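Local coordinates for protein malyl-CoA lyase/beta-methylmalyl-CoA lyase (Methylobacterium extorquens, PDB 5UGR) that is a magnesium-binding lyase of the HpcH/HpaI aldolase/citrate lyase family, built on a TIM barrel and assembled from six chains, at residues V118-I123 with S155-A160. Numbering follows the deposited sequence.
Sequences VLTTQI and SKRLEA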
loop_
_atom_site.group_PDB
_atom_site.type_symbol
_atom_site.label_atom_id
_atom_site.label_comp_id
_atom_site.label_asym_id
_atom_site.label_seq_id
_atom_site.Cartn_x
_atom_site.Cartn_y
_atom_site.Cartn_z
ATOM N N VAL A 118 15.770 8.345 -14.267
ATOM C CA VAL A 118 15.296 8.612 -15.604
ATOM C C VAL A 118 16.336 9.497 -16.335
ATOM O O VAL A 118 16.781 9.149 -17.440
ATOM C CB VAL A 118 13.935 9.290 -15.578
ATOM C CG1 VAL A 118 13.550 9.751 -16.970
ATOM C CG2 VAL A 118 12.843 8.325 -15.036
ATOM N N LEU A 119 16.682 10.632 -15.731
ATOM C CA LEU A 119 17.538 11.620 -16.404
ATOM C C LEU A 119 18.907 11.019 -16.661
ATOM O O LEU A 119 19.462 11.159 -17.783
ATOM C CB LEU A 119 17.560 12.890 -15.565
ATOM C CG LEU A 119 18.388 14.050 -16.129
ATOM C CD1 LEU A 119 17.895 14.458 -17.529
ATOM C CD2 LEU A 119 18.313 15.224 -15.182
ATOM N N THR A 120 19.508 10.431 -15.631
ATOM C CA THR A 120 20.830 9.821 -15.739
ATOM C C THR A 120 20.862 8.740 -16.806
ATOM O O THR A 120 21.798 8.704 -17.657
ATOM C CB THR A 120 21.285 9.244 -14.389
ATOM O OG1 THR A 120 21.305 10.300 -13.393
ATOM C CG2 THR A 120 22.666 8.658 -14.509
ATOM N N THR A 121 19.837 7.895 -16.820
ATOM C CA THR A 121 19.788 6.831 -17.797
ATOM C C THR A 121 19.785 7.380 -19.235
ATOM O O THR A 121 20.493 6.852 -20.123
ATOM C CB THR A 121 18.622 5.855 -17.550
ATOM O OG1 THR A 121 18.743 5.354 -16.203
ATOM C CG2 THR A 121 18.631 4.725 -18.549
ATOM N N GLN A 122 18.939 8.373 -19.479
ATOM C CA GLN A 122 18.815 8.956 -20.827
ATOM C C GLN A 122 20.142 9.526 -21.283
ATOM O O GLN A 122 20.536 9.339 -22.445
ATOM C CB GLN A 122 17.733 9.995 -20.898
ATOM C CG GLN A 122 16.348 9.351 -20.734
ATOM C CD GLN A 122 15.232 10.344 -20.776
ATOM O OE1 GLN A 122 15.454 11.527 -21.085
ATOM N NE2 GLN A 122 14.020 9.899 -20.411
ATOM N N ILE A 123 20.852 10.205 -20.400
ATOM C CA ILE A 123 22.151 10.792 -20.800
ATOM C C ILE A 123 23.136 9.689 -21.094
ATOM O O ILE A 123 23.907 9.745 -22.094
ATOM C CB ILE A 123 22.697 11.746 -19.727
ATOM C CG1 ILE A 123 21.722 12.902 -19.470
ATOM C CG2 ILE A 123 24.065 12.274 -20.115
ATOM C CD1 ILE A 123 21.908 13.508 -18.079
ATOM N N SER A 155 15.868 2.274 -6.595
ATOM C CA SER A 155 16.608 2.256 -7.879
ATOM C C SER A 155 17.646 1.154 -7.855
ATOM O O SER A 155 18.355 0.997 -6.866
ATOM C CB SER A 155 17.331 3.568 -8.110
ATOM O OG SER A 155 18.181 3.528 -9.256
ATOM N N LYS A 156 17.808 0.490 -8.997
ATOM C CA LYS A 156 18.888 -0.489 -9.152
ATOM C C LYS A 156 20.274 0.142 -9.073
ATOM O O LYS A 156 21.269 -0.565 -8.811
ATOM C CB LYS A 156 18.712 -1.239 -10.475
ATOM C CG LYS A 156 17.546 -2.219 -10.434
ATOM C CD LYS A 156 17.474 -3.072 -11.718
ATOM C CE LYS A 156 17.099 -2.305 -12.976
ATOM N NZ LYS A 156 15.736 -1.645 -12.918
ATOM N N ARG A 157 20.339 1.473 -9.269
ATOM C CA ARG A 157 21.588 2.203 -9.093
ATOM C C ARG A 157 21.968 2.483 -7.691
ATOM O O ARG A 157 23.103 2.872 -7.434
ATOM C CB ARG A 157 21.587 3.530 -9.842
ATOM C CG ARG A 157 21.325 3.475 -11.334
ATOM C CD ARG A 157 21.333 4.869 -11.937
ATOM N NE ARG A 157 21.023 4.880 -13.337
ATOM C CZ ARG A 157 21.904 4.787 -14.335
ATOM N NH1 ARG A 157 23.209 4.716 -14.103
ATOM N NH2 ARG A 157 21.445 4.799 -15.580
ATOM N N LEU A 158 21.007 2.383 -6.755
ATOM C CA LEU A 158 21.267 2.813 -5.404
ATOM C C LEU A 158 22.241 1.874 -4.711
ATOM O O LEU A 158 22.066 0.649 -4.711
ATOM C CB LEU A 158 19.948 2.911 -4.610
ATOM C CG LEU A 158 20.031 3.548 -3.226
ATOM C CD1 LEU A 158 20.599 4.948 -3.298
ATOM C CD2 LEU A 158 18.617 3.595 -2.614
ATOM N N GLU A 159 23.280 2.468 -4.136
ATOM C CA GLU A 159 24.346 1.767 -3.440
ATOM C C GLU A 159 24.543 2.086 -1.973
ATOM O O GLU A 159 25.110 1.248 -1.251
ATOM C CB GLU A 159 25.715 2.014 -4.097
ATOM C CG GLU A 159 25.775 1.697 -5.568
ATOM C CD GLU A 159 27.179 1.908 -6.158
ATOM O OE1 GLU A 159 27.247 2.070 -7.409
ATOM O OE2 GLU A 159 28.163 1.919 -5.365
ATOM N N ALA A 160 24.094 3.248 -1.507
ATOM C CA ALA A 160 24.546 3.762 -0.199
ATOM C C ALA A 160 23.611 4.868 0.254
ATOM O O ALA A 160 23.003 5.553 -0.579
ATOM C CB ALA A 160 25.955 4.314 -0.333
#
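Extended from CG to NE (chi2 179°), with CG anti to its own carbonyl carbon, the side chain of Arg-157 spans the gap to helix 110-127, where Thr-120 and Thr-121 meet its guanidinium in two different ways. Thr-121 has OG1 anti to the carbonyl carbon, chi1 -56°, which sets the hydroxyl at the guanidinium edge; NH2 of Arg-157 donates to Thr-121 OG1 over 2.8 Å. The bond is nearly straight, 168° at the hydrogen, and OG1 lies almost in the guanidinium plane. Thr-120 instead brings a methyl over one face: its CG2 sits above the centre of the group, 3.9 Å from Arg-157 CZ. The backbones themselves stay apart, with CA of Thr-121 and CA of Arg-157 10.0 Å from each other, and the buried arginine bridges that distance. At the root of the arginine, a type I turn runs from Ser-155 to Leu-158, and Ser-155 OG accepts from Arg-157 N at 3.0 Å, forming an ST turn. Further bonds fix the rotation of the guanidinium: NE forms a salt bridge with Asp-117, NH2 a second one with Glu-124, and NH1 a hydrogen bond to the carbonyl of Ile-133, while the two carboxylates probably offset the positive charge of Lys-132 NZ close to NH2. Thr-121 OG1 also bonds to the carbonyl of Asp-117, one helical turn back, and the Asp-117 carboxylate binds the Ser-155 hydroxyl too, so it serves both the turn and the arginine it presents. The contact thus ties an outer helix of the TIM barrel to the turn entering barrel strand 158-163; strand 134-139 lies alongside, its Phe-135 touching Thr-120 and Arg-157, while the helix packs through Leu-119 and Ile-123 against helix 85-95.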